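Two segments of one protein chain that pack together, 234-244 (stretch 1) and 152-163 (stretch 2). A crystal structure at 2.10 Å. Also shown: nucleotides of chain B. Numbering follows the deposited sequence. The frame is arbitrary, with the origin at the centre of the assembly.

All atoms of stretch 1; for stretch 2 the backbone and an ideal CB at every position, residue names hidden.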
ATOM      1  N   GLN A 234      -4.397 -10.323  -9.823  1.00 12.11           N
ATOM      2  CA  GLN A 234      -3.505  -9.364  -9.170  1.00 12.87           C
ATOM      3  C   GLN A 234      -2.689 -10.031  -8.079  1.00 14.86           C
ATOM      4  O   GLN A 234      -1.466  -9.856  -8.008  1.00 17.74           O
ATOM      5  CB  GLN A 234      -4.302  -8.212  -8.564  1.00 10.30           C
ATOM      6  CG  GLN A 234      -4.942  -7.275  -9.593  1.00 13.17           C
ATOM      7  CD  GLN A 234      -5.959  -6.369  -8.932  1.00 15.03           C
ATOM      8  OE1 GLN A 234      -5.672  -5.742  -7.903  1.00 15.96           O
ATOM      9  NE2 GLN A 234      -7.169  -6.336  -9.476  1.00 16.18           N
ATOM     10  N   THR A 235      -3.355 -10.782  -7.200  1.00 11.84           N
ATOM     11  CA  THR A 235      -2.640 -11.485  -6.139  1.00 14.41           C
ATOM     12  C   THR A 235      -1.590 -12.427  -6.726  1.00 19.23           C
ATOM     13  O   THR A 235      -0.424 -12.420  -6.310  1.00 13.51           O
ATOM     14  CB  THR A 235      -3.640 -12.233  -5.252  1.00 14.78           C
ATOM     15  OG1 THR A 235      -4.464 -11.272  -4.589  1.00 13.92           O
ATOM     16  CG2 THR A 235      -2.939 -13.093  -4.211  1.00 12.81           C
ATOM     17  N   ALA A 236      -1.968 -13.201  -7.742  1.00 14.77           N
ATOM     18  CA  ALA A 236      -1.001 -14.116  -8.348  1.00 13.08           C
ATOM     19  C   ALA A 236       0.216 -13.364  -8.887  1.00 17.06           C
ATOM     20  O   ALA A 236       1.360 -13.787  -8.677  1.00 15.17           O
ATOM     21  CB  ALA A 236      -1.664 -14.932  -9.459  1.00  8.82           C
ATOM     22  N   LEU A 237      -0.001 -12.234  -9.566  1.00 14.06           N
ATOM     23  CA  LEU A 237       1.143 -11.531 -10.139  1.00 15.37           C
ATOM     24  C   LEU A 237       2.070 -11.001  -9.045  1.00 21.89           C
ATOM     25  O   LEU A 237       3.299 -11.099  -9.165  1.00 19.66           O
ATOM     26  CB  LEU A 237       0.669 -10.395 -11.041  1.00 11.17           C
ATOM     27  CG  LEU A 237       0.043 -10.798 -12.375  1.00 19.49           C
ATOM     28  CD1 LEU A 237      -0.773  -9.637 -12.941  1.00 12.67           C
ATOM     29  CD2 LEU A 237       1.129 -11.214 -13.371  1.00 17.11           C
ATOM     30  N   ARG A 238       1.499 -10.445  -7.969  1.00 13.82           N
ATOM     31  CA  ARG A 238       2.314  -9.958  -6.855  1.00 14.11           C
ATOM     32  C   ARG A 238       3.157 -11.071  -6.252  1.00 19.90           C
ATOM     33  O   ARG A 238       4.320 -10.850  -5.890  1.00 19.49           O
ATOM     34  CB  ARG A 238       1.432  -9.340  -5.767  1.00 20.87           C
ATOM     35  CG  ARG A 238       0.774  -8.024  -6.148  1.00 23.79           C
ATOM     36  CD  ARG A 238       0.057  -7.406  -4.956  1.00 37.55           C
ATOM     37  NE  ARG A 238      -1.264  -6.881  -5.303  1.00 52.00           N
ATOM     38  CZ  ARG A 238      -1.511  -5.612  -5.620  1.00 57.50           C
ATOM     39  NH1 ARG A 238      -0.515  -4.718  -5.643  1.00 54.26           N
ATOM     40  NH2 ARG A 238      -2.758  -5.241  -5.923  1.00 59.09           N
ATOM     41  N   LEU A 239       2.588 -12.275  -6.130  1.00 13.05           N
ATOM     42  CA  LEU A 239       3.341 -13.404  -5.591  1.00 15.91           C
ATOM     43  C   LEU A 239       4.486 -13.829  -6.515  1.00 19.93           C
ATOM     44  O   LEU A 239       5.421 -14.489  -6.060  1.00 20.12           O
ATOM     45  CB  LEU A 239       2.395 -14.590  -5.342  1.00 12.37           C
ATOM     46  CG  LEU A 239       1.276 -14.338  -4.310  1.00 18.72           C
ATOM     47  CD1 LEU A 239       0.254 -15.464  -4.314  1.00 15.78           C
ATOM     48  CD2 LEU A 239       1.840 -14.156  -2.906  1.00 18.17           C
ATOM     49  N   MET A 240       4.432 -13.473  -7.799  1.00 16.90           N
ATOM     50  CA  MET A 240       5.449 -13.864  -8.769  1.00 17.04           C
ATOM     51  C   MET A 240       6.508 -12.789  -8.979  1.00 18.68           C
ATOM     52  O   MET A 240       7.308 -12.896  -9.922  1.00 16.73           O
ATOM     53  CB  MET A 240       4.788 -14.216 -10.106  1.00 23.12           C
ATOM     54  CG  MET A 240       4.013 -15.531 -10.088  1.00 18.28           C
ATOM     55  SD  MET A 240       5.129 -16.943  -9.868  1.00 18.64           S
ATOM     56  CE  MET A 240       3.966 -18.322 -10.003  1.00 16.96           C
ATOM     57  N   LEU A 241       6.515 -11.749  -8.142  1.00 18.23           N
ATOM     58  CA  LEU A 241       7.512 -10.692  -8.236  1.00 23.51           C
ATOM     59  C   LEU A 241       8.916 -11.296  -8.325  1.00 19.39           C
ATOM     60  O   LEU A 241       9.251 -12.231  -7.592  1.00 20.95           O
ATOM     61  CB  LEU A 241       7.386  -9.762  -7.018  1.00 19.45           C
ATOM     62  CG  LEU A 241       8.346  -8.568  -6.903  1.00 25.47           C
ATOM     63  CD1 LEU A 241       7.983  -7.463  -7.868  1.00 22.29           C
ATOM     64  CD2 LEU A 241       8.394  -8.023  -5.485  1.00 31.63           C
ATOM     65  N   LYS A 242       9.709 -10.799  -9.276  1.00 19.51           N
ATOM     66  CA  LYS A 242      11.088 -11.217  -9.537  1.00 26.21           C
ATOM     67  C   LYS A 242      11.221 -12.644 -10.078  1.00 28.21           C
ATOM     68  O   LYS A 242      12.354 -13.100 -10.297  1.00 26.86           O
ATOM     69  CB  LYS A 242      11.981 -11.076  -8.293  1.00 30.75           C
ATOM     70  CG  LYS A 242      12.157  -9.638  -7.814  1.00 39.15           C
ATOM     71  CD  LYS A 242      12.820  -9.614  -6.442  1.00 51.59           C
ATOM     72  CE  LYS A 242      13.006  -8.199  -5.933  1.00 55.19           C
ATOM     73  NZ  LYS A 242      13.961  -7.441  -6.789  1.00 57.56           N
ATOM     74  N   GLN A 243      10.120 -13.367 -10.308  1.00 18.70           N
ATOM     75  CA  GLN A 243      10.199 -14.684 -10.952  1.00 22.42           C
ATOM     76  C   GLN A 243      10.051 -14.503 -12.464  1.00 20.16           C
ATOM     77  O   GLN A 243       9.021 -14.810 -13.066  1.00 18.28           O
ATOM     78  CB  GLN A 243       9.134 -15.618 -10.392  1.00 19.22           C
ATOM     79  CG  GLN A 243       9.069 -15.637  -8.869  1.00 22.16           C
ATOM     80  CD  GLN A 243      10.409 -16.005  -8.249  1.00 26.40           C
ATOM     81  OE1 GLN A 243      11.016 -17.007  -8.615  1.00 29.89           O
ATOM     82  NE2 GLN A 243      10.880 -15.181  -7.329  1.00 35.76           N
ATOM     83  N   ASP A 244      11.123 -13.995 -13.082  1.00 21.89           N
ATOM     84  CA  ASP A 244      10.993 -13.443 -14.433  1.00 20.85           C
ATOM     85  C   ASP A 244      10.555 -14.492 -15.447  1.00 15.47           C
ATOM     86  O   ASP A 244       9.764 -14.194 -16.346  1.00 18.33           O
ATOM     87  CB  ASP A 244      12.302 -12.792 -14.873  1.00 23.06           C
ATOM     88  CG  ASP A 244      12.450 -11.371 -14.330  1.00 29.78           C
ATOM     89  OD1 ASP A 244      11.644 -10.963 -13.461  1.00 26.74           O
ATOM     90  OD2 ASP A 244      13.365 -10.662 -14.784  1.00 32.43           O
ATOM     91  N   UNK A 152      -9.392 -18.154  -3.196  1.00 11.28           N
ATOM     92  CA  UNK A 152      -8.303 -18.375  -4.153  1.00 11.41           C
ATOM     93  C   UNK A 152      -7.098 -17.491  -3.845  1.00 14.37           C
ATOM     94  O   UNK A 152      -5.953 -17.958  -3.894  1.00 16.96           O
ATOM     95  CB  UNK A 152      -8.789 -18.111  -5.579  1.00 11.41           C
ATOM     96  N   UNK A 153      -7.338 -16.221  -3.521  1.00 13.35           N
ATOM     97  CA  UNK A 153      -6.260 -15.331  -3.090  1.00 14.88           C
ATOM     98  C   UNK A 153      -5.499 -15.911  -1.902  1.00 14.10           C
ATOM     99  O   UNK A 153      -4.263 -15.954  -1.903  1.00 18.08           O
ATOM    100  CB  UNK A 153      -6.822 -13.955  -2.728  1.00 14.88           C
ATOM    101  N   UNK A 154      -6.222 -16.348  -0.867  1.00 14.68           N
ATOM    102  CA  UNK A 154      -5.554 -16.939   0.291  1.00 12.14           C
ATOM    103  C   UNK A 154      -4.793 -18.197  -0.107  1.00 11.95           C
ATOM    104  O   UNK A 154      -3.636 -18.384   0.294  1.00 14.30           O
ATOM    105  CB  UNK A 154      -6.569 -17.262   1.389  1.00 12.14           C
ATOM    106  N   UNK A 155      -5.406 -19.043  -0.941  1.00 16.23           N
ATOM    107  CA  UNK A 155      -4.746 -20.277  -1.376  1.00 14.83           C
ATOM    108  C   UNK A 155      -3.474 -19.993  -2.170  1.00 18.28           C
ATOM    109  O   UNK A 155      -2.458 -20.670  -1.980  1.00 15.54           O
ATOM    110  CB  UNK A 155      -5.705 -21.118  -2.221  1.00 14.83           C
ATOM    111  N   UNK A 156      -3.527 -19.029  -3.100  1.00 13.84           N
ATOM    112  CA  UNK A 156      -2.325 -18.618  -3.818  1.00 15.79           C
ATOM    113  C   UNK A 156      -1.239 -18.176  -2.846  1.00 16.44           C
ATOM    114  O   UNK A 156      -0.077 -18.565  -2.983  1.00 14.97           O
ATOM    115  CB  UNK A 156      -2.647 -17.490  -4.800  1.00 15.79           C
ATOM    116  N   UNK A 157      -1.604 -17.346  -1.858  1.00 16.36           N
ATOM    117  CA  UNK A 157      -0.624 -16.876  -0.879  1.00 18.12           C
ATOM    118  C   UNK A 157      -0.008 -18.041  -0.116  1.00 20.79           C
ATOM    119  O   UNK A 157       1.210 -18.081   0.096  1.00 22.22           O
ATOM    120  CB  UNK A 157      -1.274 -15.895   0.099  1.00 18.12           C
ATOM    121  N   UNK A 158      -0.833 -19.003   0.295  1.00 16.76           N
ATOM    122  CA  UNK A 158      -0.318 -20.163   1.013  1.00 19.67           C
ATOM    123  C   UNK A 158       0.664 -20.963   0.155  1.00 24.47           C
ATOM    124  O   UNK A 158       1.699 -21.421   0.654  1.00 19.34           O
ATOM    125  CB  UNK A 158      -1.474 -21.060   1.462  1.00 19.67           C
ATOM    126  N   UNK A 159       0.353 -21.156  -1.135  1.00 18.70           N
ATOM    127  CA  UNK A 159       1.267 -21.887  -2.015  1.00 16.42           C
ATOM    128  C   UNK A 159       2.602 -21.166  -2.165  1.00 18.65           C
ATOM    129  O   UNK A 159       3.642 -21.808  -2.349  1.00 22.14           O
ATOM    130  CB  UNK A 159       0.629 -22.088  -3.391  1.00 16.42           C
ATOM    131  N   UNK A 160       2.588 -19.837  -2.125  1.00 16.61           N
ATOM    132  CA  UNK A 160       3.825 -19.071  -2.133  1.00 16.54           C
ATOM    133  C   UNK A 160       4.559 -19.216  -0.809  1.00 25.14           C
ATOM    134  O   UNK A 160       5.761 -18.953  -0.740  1.00 24.04           O
ATOM    135  CB  UNK A 160       3.540 -17.596  -2.422  1.00 16.54           C
ATOM    136  N   UNK A 161       3.859 -19.646   0.232  1.00 25.17           N
ATOM    137  CA  UNK A 161       4.427 -19.754   1.551  1.00 20.07           C
ATOM    138  C   UNK A 161       4.225 -18.552   2.437  1.00 26.09           C
ATOM    139  O   UNK A 161       4.936 -18.419   3.437  1.00 25.59           O
ATOM    140  CB  UNK A 161       5.926 -20.033   1.429  1.00 20.07           C
ATOM    141  N   UNK A 162       3.294 -17.664   2.118  1.00 23.70           N
ATOM    142  CA  UNK A 162       3.037 -16.516   2.976  1.00 32.73           C
ATOM    143  C   UNK A 162       1.767 -16.785   3.770  1.00 42.53           C
ATOM    144  O   UNK A 162       0.744 -17.220   3.220  1.00 39.03           O
ATOM    145  CB  UNK A 162       2.914 -15.228   2.160  1.00 32.73           C
ATOM    146  N   UNK A 163       1.866 -16.595   5.081  1.00 46.69           N
ATOM    147  CA  UNK A 163       0.754 -16.744   6.007  1.00 56.06           C
ATOM    148  C   UNK A 163       0.231 -15.403   6.491  1.00 61.53           C
ATOM    149  O   UNK A 163      -0.984 -15.229   6.633  1.00 64.44           O
ATOM    150  CB  UNK A 163       1.177 -17.598   7.204  1.00 56.06           C
TER
ATOM    151  P     C B   9     -16.086  -1.535  -2.470  1.00 40.39           P
ATOM    152  OP1   C B   9     -17.466  -1.133  -2.101  1.00 40.21           O
ATOM    153  OP2   C B   9     -14.936  -1.027  -1.676  1.00 33.19           O
ATOM    154  O5'   C B   9     -15.969  -3.130  -2.410  1.00 34.78           O
ATOM    155  C5'   C B   9     -16.878  -3.989  -3.093  1.00 25.20           C
ATOM    156  C4'   C B   9     -16.517  -5.432  -2.829  1.00 24.19           C
ATOM    157  O4'   C B   9     -15.230  -5.722  -3.408  1.00 24.02           O
ATOM    158  C3'   C B   9     -16.410  -5.811  -1.350  1.00 23.32           C
ATOM    159  O3'   C B   9     -17.610  -6.446  -0.950  1.00 24.40           O
ATOM    160  C2'   C B   9     -15.196  -6.751  -1.250  1.00 38.53           C
ATOM    161  O2'   C B   9     -15.596  -8.091  -0.982  1.00 55.60           O
ATOM    162  C1'   C B   9     -14.552  -6.677  -2.644  1.00 21.89           C
ATOM    163  N1    C B   9     -13.114  -6.338  -2.610  1.00 20.16           N
ATOM    164  C2    C B   9     -12.246  -7.420  -2.606  1.00 19.29           C
ATOM    165  O2    C B   9     -12.760  -8.555  -2.636  1.00 19.11           O
ATOM    166  N3    C B   9     -10.906  -7.195  -2.578  1.00 21.15           N
ATOM    167  C4    C B   9     -10.443  -5.946  -2.542  1.00 19.19           C
ATOM    168  N4    C B   9      -9.120  -5.761  -2.506  1.00 21.00           N
ATOM    169  C5    C B   9     -11.327  -4.816  -2.545  1.00 20.72           C
ATOM    170  C6    C B   9     -12.647  -5.051  -2.578  1.00 19.78           C
ATOM    171  P     A B   8     -14.889   3.362  -6.274  1.00 28.48           P
ATOM    172  OP1   A B   8     -16.347   3.095  -6.312  1.00 29.81           O
ATOM    173  OP2   A B   8     -14.295   4.060  -5.118  1.00 30.04           O
ATOM    174  O5'   A B   8     -14.091   2.000  -6.412  1.00 28.47           O
ATOM    175  C5'   A B   8     -13.997   1.105  -5.329  1.00 37.36           C
ATOM    176  C4'   A B   8     -14.485  -0.242  -5.766  1.00 38.77           C
ATOM    177  O4'   A B   8     -13.552  -0.808  -6.727  1.00 25.30           O
ATOM    178  C3'   A B   8     -14.614  -1.285  -4.669  1.00 37.83           C
ATOM    179  O3'   A B   8     -15.888  -1.190  -4.035  1.00 46.17           O
ATOM    180  C2'   A B   8     -14.444  -2.582  -5.430  1.00 35.60           C
ATOM    181  O2'   A B   8     -15.679  -2.868  -6.075  1.00 24.90           O
ATOM    182  C1'   A B   8     -13.415  -2.183  -6.503  1.00 26.85           C
ATOM    183  N9    A B   8     -11.998  -2.431  -6.141  1.00 22.12           N
ATOM    184  C8    A B   8     -11.230  -1.928  -5.109  1.00 20.42           C
ATOM    185  N7    A B   8      -9.978  -2.349  -5.123  1.00 22.40           N
ATOM    186  C5    A B   8      -9.898  -3.156  -6.246  1.00 19.43           C
ATOM    187  C6    A B   8      -8.853  -3.893  -6.842  1.00 18.03           C
ATOM    188  N6    A B   8      -7.599  -3.983  -6.385  1.00 15.32           N
ATOM    189  N1    A B   8      -9.148  -4.582  -7.971  1.00 17.09           N
ATOM    190  C2    A B   8     -10.386  -4.539  -8.479  1.00 18.60           C
ATOM    191  N3    A B   8     -11.444  -3.888  -8.008  1.00 14.55           N
ATOM    192  C4    A B   8     -11.128  -3.198  -6.887  1.00 17.82           C

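The two helices run nearly parallel, with their axes 13° apart and 9.5 Å distant at closest approach, so successive turns of the second helix meet successive turns of the first. At position 152 the ideal CB has nothing of stretch 1 within 5.5 Å, and the contact sets no preference; the residue is Leu-152.

Position 153 is more demanding. Its CA-to-CB bond points sideways, and the ideal CB lies 4.0 Å from Thr-235 OG1, while the bases of chain B lie farther out. A short side chain would fit beside the threonine, but a long one carrying donors could also reach the cytosine, whose N3 and O2 are acceptors. Arg-153 is of the second kind: its CG passes 3.3 Å from Thr-235 OG1, and its guanidinium bonds edge-on to C9, NH1 to N3 and NH2 to O2, each at 2.9 Å.

Positions 154 and 155 find nothing of stretch 1 near their ideal CB atoms, and many residues would serve; they are Arg-154 and Leu-155.

Position 156 points toward stretch 1, its ideal CB 3.6 Å from Leu-239 CD1 and 4.4 Å from Thr-235 CG2. These methyl groups call for an apolar side chain, such as leucine, isoleucine or methionine. Leu-156 packs its CB against Leu-239 CD1 and sends CD1 to within 4.1 Å of Ala-236 CB.

At position 157 the bond points sideways, and the ideal CB is 4.7 Å from Leu-239 CD2 and 5.4 Å from Thr-235 CG2. A small or medium apolar group would suit, alanine, valine or cysteine among them. Cys-157 places SG 4.0 Å from Thr-235 CG2 and 4.2 Å from Leu-239 CD2.

Positions 158 and 159 have no such neighbour, so stretch 1 imposes no preference; they hold Leu-158 and Cys-159.

Position 160 again points toward stretch 1, its ideal CB 3.9 Å from Leu-239 CD2, with the carbonyl oxygens of Leu-239 and Leu-241 beyond. An aliphatic chain would suit the methyl, and a terminal donor the oxygens; lysine, arginine or glutamine could combine them. Lys-160 lays CG 3.8 Å from Leu-239 CD2, and its NZ makes a weak 3.2 Å hydrogen bond to Leu-239 O and a 2.9 Å bond to a water that donates to Leu-241 O.

Position 161 has positive phi (93°), where a CB would jam against the preceding carbonyl oxygen. Glycine is expected, and Gly-161 closes the helix in a Schellman motif.

Position 162 points back toward Leu-239 CD2, 5.3 Å from its ideal CB, favouring a modest apolar group; Val-162 CG1 comes within 4.0 Å of that CD2. Position 163, out of reach, could take many residues and is Ser-163.

Stretch 2 152-163: LRRLLCLCKGVS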
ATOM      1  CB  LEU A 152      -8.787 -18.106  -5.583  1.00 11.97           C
ATOM      2  CG  LEU A 152      -9.593 -19.209  -6.285  1.00 20.62           C
ATOM      3  CD1 LEU A 152     -10.116 -18.725  -7.639  1.00 16.68           C
ATOM      4  CD2 LEU A 152      -8.724 -20.455  -6.461  1.00 17.14           C
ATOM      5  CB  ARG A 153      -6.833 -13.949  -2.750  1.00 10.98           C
ATOM      6  CG  ARG A 153      -7.130 -13.121  -4.016  1.00 18.56           C
ATOM      7  CD  ARG A 153      -7.786 -11.781  -3.693  1.00 18.37           C
ATOM      8  NE  ARG A 153      -9.242 -11.869  -3.730  1.00 20.82           N
ATOM      9  CZ  ARG A 153     -10.042 -10.866  -3.378  1.00 16.35           C
ATOM     10  NH1 ARG A 153      -9.518  -9.722  -2.946  1.00 13.61           N
ATOM     11  NH2 ARG A 153     -11.355 -11.007  -3.450  1.00 14.95           N
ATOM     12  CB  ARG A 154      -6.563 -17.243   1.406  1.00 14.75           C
ATOM     13  CG  ARG A 154      -5.905 -17.818   2.682  1.00 12.48           C
ATOM     14  CD  ARG A 154      -6.881 -17.860   3.878  1.00 12.02           C
ATOM     15  NE  ARG A 154      -7.449 -16.550   4.183  1.00 14.81           N
ATOM     16  CZ  ARG A 154      -6.814 -15.605   4.873  1.00 21.08           C
ATOM     17  NH1 ARG A 154      -5.589 -15.824   5.324  1.00 19.65           N
ATOM     18  NH2 ARG A 154      -7.393 -14.435   5.094  1.00 22.63           N
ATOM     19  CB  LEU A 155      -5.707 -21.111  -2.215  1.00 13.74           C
ATOM     20  CG  LEU A 155      -5.117 -22.374  -2.824  1.00 15.25           C
ATOM     21  CD1 LEU A 155      -4.668 -23.341  -1.715  1.00 15.77           C
ATOM     22  CD2 LEU A 155      -6.147 -23.022  -3.748  1.00 13.60           C
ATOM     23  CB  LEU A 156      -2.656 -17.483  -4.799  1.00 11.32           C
ATOM     24  CG  LEU A 156      -3.468 -17.868  -6.043  1.00 13.24           C
ATOM     25  CD1 LEU A 156      -4.162 -16.637  -6.625  1.00 12.99           C
ATOM     26  CD2 LEU A 156      -2.575 -18.520  -7.090  1.00 11.91           C
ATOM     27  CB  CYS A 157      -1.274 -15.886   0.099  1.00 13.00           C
ATOM     28  SG  CYS A 157      -1.630 -14.254  -0.586  1.00 17.16           S
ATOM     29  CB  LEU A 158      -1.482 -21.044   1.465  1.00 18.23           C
ATOM     30  CG  LEU A 158      -1.122 -22.276   2.291  1.00 21.54           C
ATOM     31  CD1 LEU A 158      -0.214 -21.876   3.433  1.00 19.33           C
ATOM     32  CD2 LEU A 158      -2.385 -22.967   2.816  1.00 25.69           C
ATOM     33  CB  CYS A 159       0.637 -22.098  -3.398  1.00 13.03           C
ATOM     34  SG  CYS A 159      -0.771 -23.242  -3.439  1.00 18.45           S
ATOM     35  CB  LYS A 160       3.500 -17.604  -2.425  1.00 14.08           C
ATOM     36  CG  LYS A 160       4.674 -16.628  -2.417  1.00 17.70           C
ATOM     37  CD  LYS A 160       5.713 -16.961  -3.476  1.00 20.96           C
ATOM     38  CE  LYS A 160       6.813 -15.885  -3.493  1.00 25.28           C
ATOM     39  NZ  LYS A 160       7.760 -16.093  -4.623  1.00 29.61           N
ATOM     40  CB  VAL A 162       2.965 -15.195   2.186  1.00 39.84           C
ATOM     41  CG1 VAL A 162       3.070 -15.441   0.704  1.00 46.05           C
ATOM     42  CG2 VAL A 162       1.716 -14.382   2.549  1.00 46.82           C
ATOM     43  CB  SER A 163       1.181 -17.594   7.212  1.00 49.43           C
ATOM     44  OG  SER A 163       2.397 -17.118   7.778  1.00 49.04           O
TER
HETATM   45  O   HOH W   1       8.269 -13.386  -5.582  1.00 28.74           O
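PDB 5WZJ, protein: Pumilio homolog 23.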